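Local coordinates for protein thiosulfate reductase (Thermus thermophilus, PDB 2VPZ) that binds molybdopterin guanine dinucleotide, molybdenum and a 4Fe-4S cluster and probably works as an oxidoreductase on sulfur compounds such as polysulfide or thiosulfate, at residues 141-146 with 418-423; 441-446 with 454-459. All blocks are in the same frame, centred on the assembly; numbering follows the deposited sequence.

How the contacts relate
The two contacts lie side by side, their centres about 9 Å apart, and both reach the same MGD. Along the chain they come in series: contact 1 joins strand 141-144 to the turn at 418-423, and contact 2 then packs the short helix 442-445 against helix 449-457. Strand 141-144 neighbours strand 435-438 in a five-stranded parallel sheet, and helix 449-457 lies in the crossover from strand 435-438 to strand 462-466. The contacts fuse through Ile421 CG2 and Ala455 CB, 3.6 Å apart, and through Phe143 CD1 and Leu442 CD2, 4.0 Å apart. One apolar layer thus underlies a group of residues that bind the cofactor's diphosphate.

Contact 1 (141-146 with 418-423); sequences AFFGHG and QELIEP. With MGD (2-amino-5,6-dimercapto-7-methyl-3,7,8a,9-tetrahydro-8-oxa-1,3,9,10-tetraaza-anthracen-4-one guanosine dinucleotide), chain H.
Phe143, near the end of the parallel strand 141-144, points its side chain at Leu420 and Ile421, the two central residues of a type I turn running from Glu419 to Glu422. No hydrogen bond joins the two segments; the contact is a small, buried meeting of an aromatic ring with two aliphatic chains. Both methyls arrive at the rim of the ring, near its plane. Leu420 CD1 lies 3.7 Å from Phe143 CE2, and Ile421 CD1 is 4.2 Å from Phe143 CE1, so the far end of the ring fits between the two branches. With CG anti to its own carbonyl carbon (chi1 -67°), Phe143 projects its ring out from the strand, where a long, flat, apolar group can span the distance to the turn. Leu420 runs past it in the opposite sense.

Just beyond the strand, the chain turns to the cofactor. His145 ND1 donates to MGD O1A, a phosphate oxygen, over 3.0 Å and at a bent 142°, with the oxygen at the ring edge, near its plane. Its other nitrogen, NE2, is hydrogen-bonded to Ser169 OG, and the two bonds, one at each ring nitrogen, together fix the rotation of the imidazole. A leucine in place of His145 would probably leave O1A without this donor and the Ser169 hydroxyl without its ring partner.

Strand 141-144 is hydrogen-bonded to Phe436 and Tyr438 of one neighbouring strand and to Asn164 and Ala166 on its other flank. On the turn side, Ile421 rests on Thr452 of helix 449-457, connecting sheet, turn and helix.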
ATOM      1  N   ALA A 141     -16.109 -59.463 -11.953  1.00 43.72           N
ATOM      2  CA  ALA A 141     -15.935 -58.036 -12.220  1.00 42.63           C
ATOM      3  C   ALA A 141     -14.545 -57.649 -11.770  1.00 42.52           C
ATOM      4  O   ALA A 141     -14.024 -58.144 -10.753  1.00 41.39           O
ATOM      5  CB  ALA A 141     -17.004 -57.155 -11.475  1.00 41.65           C
ATOM      6  N   PHE A 142     -13.920 -56.778 -12.563  1.00 43.22           N
ATOM      7  CA  PHE A 142     -12.577 -56.262 -12.353  1.00 42.56           C
ATOM      8  C   PHE A 142     -12.643 -54.700 -12.273  1.00 42.61           C
ATOM      9  O   PHE A 142     -12.841 -54.060 -13.298  1.00 42.64           O
ATOM     10  CB  PHE A 142     -11.672 -56.747 -13.510  1.00 43.62           C
ATOM     11  CG  PHE A 142     -11.439 -58.276 -13.576  1.00 44.15           C
ATOM     12  CD1 PHE A 142     -12.322 -59.127 -14.265  1.00 42.94           C
ATOM     13  CD2 PHE A 142     -10.364 -58.852 -12.894  1.00 44.07           C
ATOM     14  CE1 PHE A 142     -12.125 -60.539 -14.265  1.00 44.13           C
ATOM     15  CE2 PHE A 142     -10.150 -60.250 -12.878  1.00 44.72           C
ATOM     16  CZ  PHE A 142     -11.032 -61.097 -13.556  1.00 44.11           C
ATOM     17  N   PHE A 143     -12.526 -54.109 -11.068  1.00 40.91           N
ATOM     18  CA  PHE A 143     -12.571 -52.632 -10.882  1.00 40.19           C
ATOM     19  C   PHE A 143     -11.108 -52.158 -10.571  1.00 38.35           C
ATOM     20  O   PHE A 143     -10.366 -52.837  -9.894  1.00 38.17           O
ATOM     21  CB  PHE A 143     -13.488 -52.186  -9.684  1.00 40.34           C
ATOM     22  CG  PHE A 143     -15.017 -52.447  -9.857  1.00 41.28           C
ATOM     23  CD1 PHE A 143     -15.886 -52.229  -8.764  1.00 41.04           C
ATOM     24  CD2 PHE A 143     -15.590 -52.887 -11.069  1.00 41.75           C
ATOM     25  CE1 PHE A 143     -17.270 -52.445  -8.855  1.00 41.33           C
ATOM     26  CE2 PHE A 143     -16.994 -53.110 -11.184  1.00 42.05           C
ATOM     27  CZ  PHE A 143     -17.833 -52.884 -10.071  1.00 41.31           C
ATOM     28  N   GLY A 144     -10.675 -51.011 -11.072  1.00 36.93           N
ATOM     29  CA  GLY A 144      -9.323 -50.618 -10.756  1.00 36.17           C
ATOM     30  C   GLY A 144      -8.968 -49.222 -11.139  1.00 36.41           C
ATOM     31  O   GLY A 144      -9.695 -48.572 -11.898  1.00 35.32           O
ATOM     32  N   HIS A 145      -7.847 -48.742 -10.619  1.00 36.95           N
ATOM     33  CA  HIS A 145      -7.375 -47.412 -10.932  1.00 38.20           C
ATOM     34  C   HIS A 145      -5.864 -47.263 -10.769  1.00 38.75           C
ATOM     35  O   HIS A 145      -5.224 -48.130 -10.184  1.00 39.40           O
ATOM     36  CB  HIS A 145      -8.137 -46.338 -10.091  1.00 42.28           C
ATOM     37  CG  HIS A 145      -8.530 -45.137 -10.861  1.00 45.89           C
ATOM     38  ND1 HIS A 145      -9.175 -44.056 -10.324  1.00 47.12           N
ATOM     39  CD2 HIS A 145      -8.359 -44.864 -12.151  1.00 47.94           C
ATOM     40  CE1 HIS A 145      -9.384 -43.165 -11.274  1.00 49.63           C
ATOM     41  NE2 HIS A 145      -8.891 -43.639 -12.397  1.00 49.22           N
ATOM     42  N   GLY A 146      -5.287 -46.190 -11.323  1.00 37.62           N
ATOM     43  CA  GLY A 146      -3.844 -45.986 -11.243  1.00 39.04           C
ATOM     44  C   GLY A 146      -3.052 -46.615 -12.381  1.00 39.99           C
ATOM     45  O   GLY A 146      -3.641 -47.346 -13.176  1.00 38.65           O
ATOM     46  N   GLN A 418     -20.609 -48.051 -11.383  1.00 44.23           N
ATOM     47  CA  GLN A 418     -21.731 -47.934 -10.485  1.00 44.94           C
ATOM     48  C   GLN A 418     -22.981 -48.749 -10.897  1.00 45.44           C
ATOM     49  O   GLN A 418     -23.834 -49.037 -10.058  1.00 45.97           O
ATOM     50  CB  GLN A 418     -22.002 -46.439 -10.311  1.00 44.78           C
ATOM     51  CG  GLN A 418     -21.824 -45.612 -11.614  1.00 44.97           C
ATOM     52  CD  GLN A 418     -23.158 -45.195 -12.153  1.00 45.88           C
ATOM     53  OE1 GLN A 418     -24.153 -45.309 -11.433  1.00 49.15           O
ATOM     54  NE2 GLN A 418     -23.214 -44.697 -13.383  1.00 46.69           N
ATOM     55  N   GLU A 419     -23.089 -49.174 -12.161  1.00 46.63           N
ATOM     56  CA  GLU A 419     -24.243 -49.957 -12.642  1.00 46.62           C
ATOM     57  C   GLU A 419     -24.060 -51.511 -12.549  1.00 46.81           C
ATOM     58  O   GLU A 419     -25.051 -52.244 -12.426  1.00 48.51           O
ATOM     59  CB  GLU A 419     -24.657 -49.513 -14.056  1.00 46.80           C
ATOM     60  CG  GLU A 419     -25.068 -48.011 -14.179  1.00 47.83           C
ATOM     61  CD  GLU A 419     -26.244 -47.626 -13.259  1.00 48.58           C
ATOM     62  OE1 GLU A 419     -27.220 -48.406 -13.213  1.00 48.92           O
ATOM     63  OE2 GLU A 419     -26.185 -46.549 -12.614  1.00 48.91           O
ATOM     64  N   LEU A 420     -22.812 -51.999 -12.571  1.00 45.41           N
ATOM     65  CA  LEU A 420     -22.484 -53.443 -12.459  1.00 46.35           C
ATOM     66  C   LEU A 420     -22.500 -53.966 -11.015  1.00 47.00           C
ATOM     67  O   LEU A 420     -22.066 -55.104 -10.765  1.00 47.62           O
ATOM     68  CB  LEU A 420     -21.072 -53.777 -13.004  1.00 45.44           C
ATOM     69  CG  LEU A 420     -20.561 -53.088 -14.264  1.00 45.32           C
ATOM     70  CD1 LEU A 420     -19.033 -53.056 -14.255  1.00 43.68           C
ATOM     71  CD2 LEU A 420     -21.106 -53.776 -15.526  1.00 44.35           C
ATOM     72  N   ILE A 421     -22.953 -53.141 -10.077  1.00 47.40           N
ATOM     73  CA  ILE A 421     -23.001 -53.502  -8.637  1.00 48.61           C
ATOM     74  C   ILE A 421     -24.318 -54.138  -8.240  1.00 49.02           C
ATOM     75  O   ILE A 421     -24.421 -54.833  -7.235  1.00 48.62           O
ATOM     76  CB  ILE A 421     -22.863 -52.287  -7.653  1.00 48.22           C
ATOM     77  CG1 ILE A 421     -21.601 -51.492  -7.916  1.00 48.14           C
ATOM     78  CG2 ILE A 421     -22.901 -52.808  -6.181  1.00 47.56           C
ATOM     79  CD1 ILE A 421     -20.697 -51.300  -6.683  1.00 47.86           C
ATOM     80  N   GLU A 422     -25.339 -53.811  -9.014  1.00 50.80           N
ATOM     81  CA  GLU A 422     -26.700 -54.275  -8.807  1.00 52.41           C
ATOM     82  C   GLU A 422     -26.725 -55.787  -9.144  1.00 51.98           C
ATOM     83  O   GLU A 422     -27.298 -56.592  -8.363  1.00 52.05           O
ATOM     84  CB  GLU A 422     -27.659 -53.454  -9.675  1.00 55.72           C
ATOM     85  CG  GLU A 422     -29.152 -53.655  -9.473  1.00 61.34           C
ATOM     86  CD  GLU A 422     -29.964 -53.133 -10.664  1.00 65.93           C
ATOM     87  OE1 GLU A 422     -29.402 -53.108 -11.785  1.00 68.62           O
ATOM     88  OE2 GLU A 422     -31.158 -52.767 -10.487  1.00 68.66           O
ATOM     89  N   PRO A 423     -26.139 -56.206 -10.295  1.00 51.34           N
ATOM     90  CA  PRO A 423     -26.069 -57.605 -10.715  1.00 51.50           C
ATOM     91  C   PRO A 423     -25.553 -58.584  -9.609  1.00 51.99           C
ATOM     92  O   PRO A 423     -25.858 -59.783  -9.637  1.00 52.63           O
ATOM     93  CB  PRO A 423     -25.116 -57.562 -11.915  1.00 51.06           C
ATOM     94  CG  PRO A 423     -25.411 -56.222 -12.567  1.00 51.00           C
ATOM     95  CD  PRO A 423     -25.864 -55.296 -11.421  1.00 50.27           C
TER
HETATM   96  PB  MGD H1765      -8.681 -42.771  -4.059  1.00 36.68           P
HETATM   97  O1B MGD H1765      -9.578 -42.328  -2.944  1.00 34.60           O
HETATM   98  O2B MGD H1765      -7.310 -42.178  -4.181  1.00 34.50           O
HETATM   99  O3B MGD H1765      -9.629 -42.669  -5.361  1.00 31.19           O
HETATM  100  O3A MGD H1765     -11.167 -42.596  -7.340  1.00 28.85           O
HETATM  101  PA  MGD H1765     -10.008 -43.490  -6.706  1.00 31.64           P
HETATM  102  O1A MGD H1765      -8.687 -43.520  -7.457  1.00 29.82           O
HETATM  103  O2A MGD H1765     -10.663 -44.761  -6.294  1.00 31.57           O
HETATM  104  O5' MGD H1765      -8.441 -44.316  -3.952  1.00 35.59           O
HETATM  105  C5' MGD H1765      -7.191 -44.912  -4.302  1.00 39.01           C
HETATM  106  C4' MGD H1765      -7.176 -46.292  -3.643  1.00 40.29           C
HETATM  107  O4' MGD H1765      -6.026 -46.867  -4.252  1.00 41.49           O
HETATM  108  C3' MGD H1765      -6.918 -46.304  -2.160  1.00 41.88           C
HETATM  109  O3' MGD H1765      -7.456 -47.545  -1.682  1.00 41.72           O
HETATM  110  C2' MGD H1765      -5.382 -46.294  -2.107  1.00 42.66           C
HETATM  111  O2' MGD H1765      -4.997 -46.819  -0.864  1.00 45.60           O
HETATM  112  C1' MGD H1765      -4.989 -47.198  -3.278  1.00 43.21           C
HETATM  113  N9  MGD H1765      -3.617 -47.048  -3.896  1.00 41.66           N
HETATM  114  C8  MGD H1765      -2.925 -45.916  -4.030  1.00 42.13           C
HETATM  115  N7  MGD H1765      -1.740 -46.081  -4.662  1.00 41.18           N
HETATM  116  C5  MGD H1765      -1.655 -47.382  -5.015  1.00 41.56           C
HETATM  117  C6  MGD H1765      -0.682 -48.284  -5.777  1.00 40.39           C
HETATM  118  O6  MGD H1765       0.439 -47.861  -6.232  1.00 37.09           O
HETATM  119  N1  MGD H1765      -1.065 -49.596  -5.913  1.00 39.81           N
HETATM  120  C2  MGD H1765      -2.232 -50.117  -5.421  1.00 40.45           C
HETATM  121  N2  MGD H1765      -2.590 -51.430  -5.564  1.00 40.33           N
HETATM  122  N3  MGD H1765      -3.104 -49.332  -4.774  1.00 41.69           N
HETATM  123  C4  MGD H1765      -2.909 -47.998  -4.506  1.00 41.31           C
HETATM  124  C10 MGD H1765     -10.886 -41.483  -8.244  1.00 30.87           C
HETATM  125  C11 MGD H1765     -12.181 -41.062  -8.850  1.00 32.27           C
HETATM  126  O11 MGD H1765     -13.118 -41.019  -7.773  1.00 34.53           O
HETATM  127  C12 MGD H1765     -12.200 -39.795  -9.623  1.00 34.05           C
HETATM  128  S12 MGD H1765     -11.038 -39.455 -10.836  1.00 31.04           S
HETATM  129  C13 MGD H1765     -13.163 -38.886  -9.473  1.00 34.68           C
HETATM  130  S13 MGD H1765     -13.266 -37.415 -10.242  1.00 32.93           S
HETATM  131  C14 MGD H1765     -14.324 -39.009  -8.648  1.00 36.21           C
HETATM  132  N15 MGD H1765     -14.239 -38.002  -7.551  1.00 39.49           N
HETATM  133  C16 MGD H1765     -15.186 -38.173  -6.570  1.00 41.52           C
HETATM  134  C17 MGD H1765     -15.748 -37.138  -5.698  1.00 40.56           C
HETATM  135  O17 MGD H1765     -15.334 -35.942  -5.767  1.00 41.77           O
HETATM  136  N18 MGD H1765     -16.714 -37.490  -4.847  1.00 41.55           N
HETATM  137  C19 MGD H1765     -17.190 -38.746  -4.745  1.00 41.42           C
HETATM  138  N19 MGD H1765     -18.131 -39.091  -3.815  1.00 40.69           N
HETATM  139  N20 MGD H1765     -16.730 -39.715  -5.540  1.00 41.12           N
HETATM  140  C21 MGD H1765     -15.754 -39.526  -6.422  1.00 40.59           C
HETATM  141  N22 MGD H1765     -15.283 -40.549  -7.143  1.00 38.99           N
HETATM  142  C23 MGD H1765     -14.352 -40.442  -8.214  1.00 35.78           C

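Contact 2 (441-446 with 454-459); sequences NLFHSI and EALKNL. With MGD (2-amino-5,6-dimercapto-7-methyl-3,7,8a,9-tetrahydro-8-oxa-1,3,9,10-tetraaza-anthracen-4-one guanosine dinucleotide), chain H.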
ATOM      1  N   ASN A 441     -11.060 -47.036  -4.452  1.00 35.15           N
ATOM      2  CA  ASN A 441     -11.761 -46.870  -3.171  1.00 34.65           C
ATOM      3  C   ASN A 441     -13.271 -47.214  -3.241  1.00 34.26           C
ATOM      4  O   ASN A 441     -14.104 -46.346  -3.468  1.00 33.16           O
ATOM      5  CB  ASN A 441     -11.521 -45.434  -2.651  1.00 35.45           C
ATOM      6  CG  ASN A 441     -11.349 -45.364  -1.129  1.00 35.77           C
ATOM      7  OD1 ASN A 441     -10.435 -44.700  -0.613  1.00 36.12           O
ATOM      8  ND2 ASN A 441     -12.239 -46.038  -0.410  1.00 35.94           N
ATOM      9  N   LEU A 442     -13.613 -48.484  -3.021  1.00 34.22           N
ATOM     10  CA  LEU A 442     -15.012 -48.920  -3.064  1.00 34.97           C
ATOM     11  C   LEU A 442     -15.986 -48.070  -2.219  1.00 34.80           C
ATOM     12  O   LEU A 442     -17.087 -47.735  -2.679  1.00 34.72           O
ATOM     13  CB  LEU A 442     -15.155 -50.418  -2.698  1.00 35.67           C
ATOM     14  CG  LEU A 442     -14.451 -51.475  -3.562  1.00 36.50           C
ATOM     15  CD1 LEU A 442     -14.773 -52.902  -3.033  1.00 36.48           C
ATOM     16  CD2 LEU A 442     -14.858 -51.322  -5.051  1.00 36.50           C
ATOM     17  N   PHE A 443     -15.601 -47.714  -0.993  1.00 33.59           N
ATOM     18  CA  PHE A 443     -16.466 -46.925  -0.101  1.00 33.05           C
ATOM     19  C   PHE A 443     -16.389 -45.375  -0.213  1.00 32.72           C
ATOM     20  O   PHE A 443     -17.164 -44.678   0.441  1.00 33.33           O
ATOM     21  CB  PHE A 443     -16.263 -47.358   1.379  1.00 32.70           C
ATOM     22  CG  PHE A 443     -16.504 -48.852   1.658  1.00 31.40           C
ATOM     23  CD1 PHE A 443     -15.980 -49.455   2.817  1.00 30.70           C
ATOM     24  CD2 PHE A 443     -17.236 -49.653   0.768  1.00 31.45           C
ATOM     25  CE1 PHE A 443     -16.174 -50.830   3.086  1.00 30.43           C
ATOM     26  CE2 PHE A 443     -17.444 -51.045   1.020  1.00 30.48           C
ATOM     27  CZ  PHE A 443     -16.909 -51.627   2.180  1.00 30.13           C
ATOM     28  N   HIS A 444     -15.476 -44.817  -1.008  1.00 32.39           N
ATOM     29  CA  HIS A 444     -15.394 -43.356  -1.149  1.00 31.21           C
ATOM     30  C   HIS A 444     -15.612 -42.861  -2.605  1.00 32.31           C
ATOM     31  O   HIS A 444     -16.018 -41.711  -2.827  1.00 31.56           O
ATOM     32  CB  HIS A 444     -14.050 -42.776  -0.577  1.00 28.96           C
ATOM     33  CG  HIS A 444     -13.902 -42.798   0.911  1.00 30.44           C
ATOM     34  ND1 HIS A 444     -14.040 -41.686   1.689  1.00 28.01           N
ATOM     35  CD2 HIS A 444     -13.643 -43.803   1.756  1.00 28.67           C
ATOM     36  CE1 HIS A 444     -13.891 -42.006   2.955  1.00 28.90           C
ATOM     37  NE2 HIS A 444     -13.648 -43.297   3.024  1.00 28.09           N
ATOM     38  N   SER A 445     -15.366 -43.720  -3.591  1.00 33.50           N
ATOM     39  CA  SER A 445     -15.485 -43.347  -5.004  1.00 34.76           C
ATOM     40  C   SER A 445     -16.763 -43.783  -5.760  1.00 35.44           C
ATOM     41  O   SER A 445     -16.978 -43.347  -6.897  1.00 35.77           O
ATOM     42  CB  SER A 445     -14.248 -43.807  -5.781  1.00 35.36           C
ATOM     43  OG  SER A 445     -13.036 -43.427  -5.175  1.00 36.97           O
ATOM     44  N   ILE A 446     -17.567 -44.647  -5.138  1.00 34.30           N
ATOM     45  CA  ILE A 446     -18.818 -45.142  -5.733  1.00 33.39           C
ATOM     46  C   ILE A 446     -19.963 -44.729  -4.779  1.00 33.02           C
ATOM     47  O   ILE A 446     -19.913 -45.007  -3.589  1.00 31.34           O
ATOM     48  CB  ILE A 446     -18.792 -46.728  -5.891  1.00 34.23           C
ATOM     49  CG1 ILE A 446     -17.560 -47.179  -6.701  1.00 33.94           C
ATOM     50  CG2 ILE A 446     -20.099 -47.203  -6.587  1.00 34.73           C
ATOM     51  CD1 ILE A 446     -17.256 -48.695  -6.596  1.00 33.10           C
ATOM     52  N   GLU A 454     -23.823 -54.605   0.735  1.00 47.54           N
ATOM     53  CA  GLU A 454     -24.780 -55.692   0.520  1.00 49.25           C
ATOM     54  C   GLU A 454     -24.131 -56.587  -0.576  1.00 48.82           C
ATOM     55  O   GLU A 454     -24.051 -57.815  -0.448  1.00 48.18           O
ATOM     56  CB  GLU A 454     -26.095 -55.133  -0.023  1.00 51.62           C
ATOM     57  CG  GLU A 454     -27.345 -55.371   0.813  1.00 56.56           C
ATOM     58  CD  GLU A 454     -28.629 -55.480  -0.035  1.00 60.48           C
ATOM     59  OE1 GLU A 454     -29.011 -56.625  -0.399  1.00 62.39           O
ATOM     60  OE2 GLU A 454     -29.229 -54.411  -0.351  1.00 61.06           O
ATOM     61  N   ALA A 455     -23.684 -55.944  -1.658  1.00 48.79           N
ATOM     62  CA  ALA A 455     -23.047 -56.629  -2.781  1.00 48.43           C
ATOM     63  C   ALA A 455     -21.766 -57.401  -2.388  1.00 48.41           C
ATOM     64  O   ALA A 455     -21.510 -58.472  -2.926  1.00 48.31           O
ATOM     65  CB  ALA A 455     -22.779 -55.643  -3.959  1.00 47.42           C
ATOM     66  N   LEU A 456     -20.948 -56.898  -1.471  1.00 48.47           N
ATOM     67  CA  LEU A 456     -19.769 -57.681  -1.073  1.00 49.92           C
ATOM     68  C   LEU A 456     -20.244 -58.901  -0.243  1.00 50.87           C
ATOM     69  O   LEU A 456     -19.634 -59.975  -0.292  1.00 51.65           O
ATOM     70  CB  LEU A 456     -18.717 -56.869  -0.270  1.00 47.41           C
ATOM     71  CG  LEU A 456     -18.231 -55.526  -0.841  1.00 46.42           C
ATOM     72  CD1 LEU A 456     -17.207 -54.850   0.107  1.00 45.02           C
ATOM     73  CD2 LEU A 456     -17.636 -55.715  -2.251  1.00 44.58           C
ATOM     74  N   LYS A 457     -21.335 -58.750   0.509  1.00 52.30           N
ATOM     75  CA  LYS A 457     -21.890 -59.827   1.326  1.00 53.83           C
ATOM     76  C   LYS A 457     -22.211 -61.076   0.467  1.00 54.02           C
ATOM     77  O   LYS A 457     -21.792 -62.197   0.750  1.00 54.07           O
ATOM     78  CB  LYS A 457     -23.182 -59.380   2.081  1.00 54.95           C
ATOM     79  CG  LYS A 457     -23.059 -59.272   3.627  1.00 57.72           C
ATOM     80  CD  LYS A 457     -21.935 -58.309   4.081  1.00 59.23           C
ATOM     81  CE  LYS A 457     -21.262 -58.762   5.402  1.00 60.31           C
ATOM     82  NZ  LYS A 457     -21.715 -57.987   6.616  1.00 60.12           N
ATOM     83  N   ASN A 458     -22.921 -60.840  -0.628  1.00 54.21           N
ATOM     84  CA  ASN A 458     -23.343 -61.876  -1.543  1.00 55.24           C
ATOM     85  C   ASN A 458     -22.306 -62.535  -2.475  1.00 54.67           C
ATOM     86  O   ASN A 458     -22.614 -63.473  -3.207  1.00 54.53           O
ATOM     87  CB  ASN A 458     -24.499 -61.344  -2.396  1.00 57.36           C
ATOM     88  CG  ASN A 458     -25.722 -62.234  -2.374  1.00 59.92           C
ATOM     89  OD1 ASN A 458     -25.684 -63.343  -1.827  1.00 59.79           O
ATOM     90  ND2 ASN A 458     -26.820 -61.759  -2.974  1.00 61.32           N
ATOM     91  N   LEU A 459     -21.067 -62.068  -2.455  1.00 53.96           N
ATOM     92  CA  LEU A 459     -20.038 -62.605  -3.347  1.00 52.31           C
ATOM     93  C   LEU A 459     -19.396 -63.927  -2.913  1.00 51.96           C
ATOM     94  O   LEU A 459     -19.311 -64.221  -1.720  1.00 52.26           O
ATOM     95  CB  LEU A 459     -18.931 -61.551  -3.618  1.00 51.67           C
ATOM     96  CG  LEU A 459     -19.168 -60.250  -4.416  1.00 49.80           C
ATOM     97  CD1 LEU A 459     -18.026 -59.225  -4.178  1.00 49.60           C
ATOM     98  CD2 LEU A 459     -19.325 -60.550  -5.924  1.00 48.52           C
TER
HETATM   99  PB  MGD H1765      -8.681 -42.771  -4.059  1.00 36.68           P
HETATM  100  O1B MGD H1765      -9.578 -42.328  -2.944  1.00 34.60           O
HETATM  101  O2B MGD H1765      -7.310 -42.178  -4.181  1.00 34.50           O
HETATM  102  O3B MGD H1765      -9.629 -42.669  -5.361  1.00 31.19           O
HETATM  103  O3A MGD H1765     -11.167 -42.596  -7.340  1.00 28.85           O
HETATM  104  PA  MGD H1765     -10.008 -43.490  -6.706  1.00 31.64           P
HETATM  105  O1A MGD H1765      -8.687 -43.520  -7.457  1.00 29.82           O
HETATM  106  O2A MGD H1765     -10.663 -44.761  -6.294  1.00 31.57           O
HETATM  107  O5' MGD H1765      -8.441 -44.316  -3.952  1.00 35.59           O
HETATM  108  C5' MGD H1765      -7.191 -44.912  -4.302  1.00 39.01           C
HETATM  109  C4' MGD H1765      -7.176 -46.292  -3.643  1.00 40.29           C
HETATM  110  O4' MGD H1765      -6.026 -46.867  -4.252  1.00 41.49           O
HETATM  111  C3' MGD H1765      -6.918 -46.304  -2.160  1.00 41.88           C
HETATM  112  O3' MGD H1765      -7.456 -47.545  -1.682  1.00 41.72           O
HETATM  113  C2' MGD H1765      -5.382 -46.294  -2.107  1.00 42.66           C
HETATM  114  O2' MGD H1765      -4.997 -46.819  -0.864  1.00 45.60           O
HETATM  115  C1' MGD H1765      -4.989 -47.198  -3.278  1.00 43.21           C
HETATM  116  N9  MGD H1765      -3.617 -47.048  -3.896  1.00 41.66           N
HETATM  117  C8  MGD H1765      -2.925 -45.916  -4.030  1.00 42.13           C
HETATM  118  N7  MGD H1765      -1.740 -46.081  -4.662  1.00 41.18           N
HETATM  119  C5  MGD H1765      -1.655 -47.382  -5.015  1.00 41.56           C
HETATM  120  C6  MGD H1765      -0.682 -48.284  -5.777  1.00 40.39           C
HETATM  121  O6  MGD H1765       0.439 -47.861  -6.232  1.00 37.09           O
HETATM  122  N1  MGD H1765      -1.065 -49.596  -5.913  1.00 39.81           N
HETATM  123  C2  MGD H1765      -2.232 -50.117  -5.421  1.00 40.45           C
HETATM  124  N2  MGD H1765      -2.590 -51.430  -5.564  1.00 40.33           N
HETATM  125  N3  MGD H1765      -3.104 -49.332  -4.774  1.00 41.69           N
HETATM  126  C4  MGD H1765      -2.909 -47.998  -4.506  1.00 41.31           C
HETATM  127  C10 MGD H1765     -10.886 -41.483  -8.244  1.00 30.87           C
HETATM  128  C11 MGD H1765     -12.181 -41.062  -8.850  1.00 32.27           C
HETATM  129  O11 MGD H1765     -13.118 -41.019  -7.773  1.00 34.53           O
HETATM  130  C12 MGD H1765     -12.200 -39.795  -9.623  1.00 34.05           C
HETATM  131  S12 MGD H1765     -11.038 -39.455 -10.836  1.00 31.04           S
HETATM  132  C13 MGD H1765     -13.163 -38.886  -9.473  1.00 34.68           C
HETATM  133  S13 MGD H1765     -13.266 -37.415 -10.242  1.00 32.93           S
HETATM  134  C14 MGD H1765     -14.324 -39.009  -8.648  1.00 36.21           C
HETATM  135  N15 MGD H1765     -14.239 -38.002  -7.551  1.00 39.49           N
HETATM  136  C16 MGD H1765     -15.186 -38.173  -6.570  1.00 41.52           C
HETATM  137  C17 MGD H1765     -15.748 -37.138  -5.698  1.00 40.56           C
HETATM  138  O17 MGD H1765     -15.334 -35.942  -5.767  1.00 41.77           O
HETATM  139  N18 MGD H1765     -16.714 -37.490  -4.847  1.00 41.55           N
HETATM  140  C19 MGD H1765     -17.190 -38.746  -4.745  1.00 41.42           C
HETATM  141  N19 MGD H1765     -18.131 -39.091  -3.815  1.00 40.69           N
HETATM  142  N20 MGD H1765     -16.730 -39.715  -5.540  1.00 41.12           N
HETATM  143  C21 MGD H1765     -15.754 -39.526  -6.422  1.00 40.59           C
HETATM  144  N22 MGD H1765     -15.283 -40.549  -7.143  1.00 38.99           N
HETATM  145  C23 MGD H1765     -14.352 -40.442  -8.214  1.00 35.78           C
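Leu456 of helix 449-457 splits its two methyls between Phe443 and Leu442. Its CD1 comes 3.8 Å from Phe443 CZ, meeting the ring at a slant, while its CD2 lies 4.1 Å from Leu442 CD1. A branched leucine suits this place because one residue serves two neighbours. Phe443 CG stands anti to the carbonyl carbon (chi1 -57°), which carries the ring end over to Leu456 although its CB does not head straight for helix 449-457.

The weakly bonded helix 442-445 and the residue leading into it, Asn441, hold MGD on the polar side. Asn441 N donates to MGD O2A over 3.0 Å, almost straight at 171°. Ser445 OG donates to MGD O3A, the bridging ester oxygen, at 3.0 Å and also lies 2.9 Å from MGD O2A, a terminal oxygen on the same phosphorus. Asn441 O accepts from both His444 N and Ser445 N, closing the turn and setting the hydroxyl beside the diphosphate.

Further out, Trp475 meets the Phe443 ring edge-to-face and Lys453 makes a cation-pi contact with it. Tyr462 of strand 462-466 touches both Leu442 and Leu456.

Segment 441-446 is therefore two-sided: apolar groups fasten it to the fold, while a main-chain N-H and a hydroxyl, both neutral donors, grip the cofactor's phosphate.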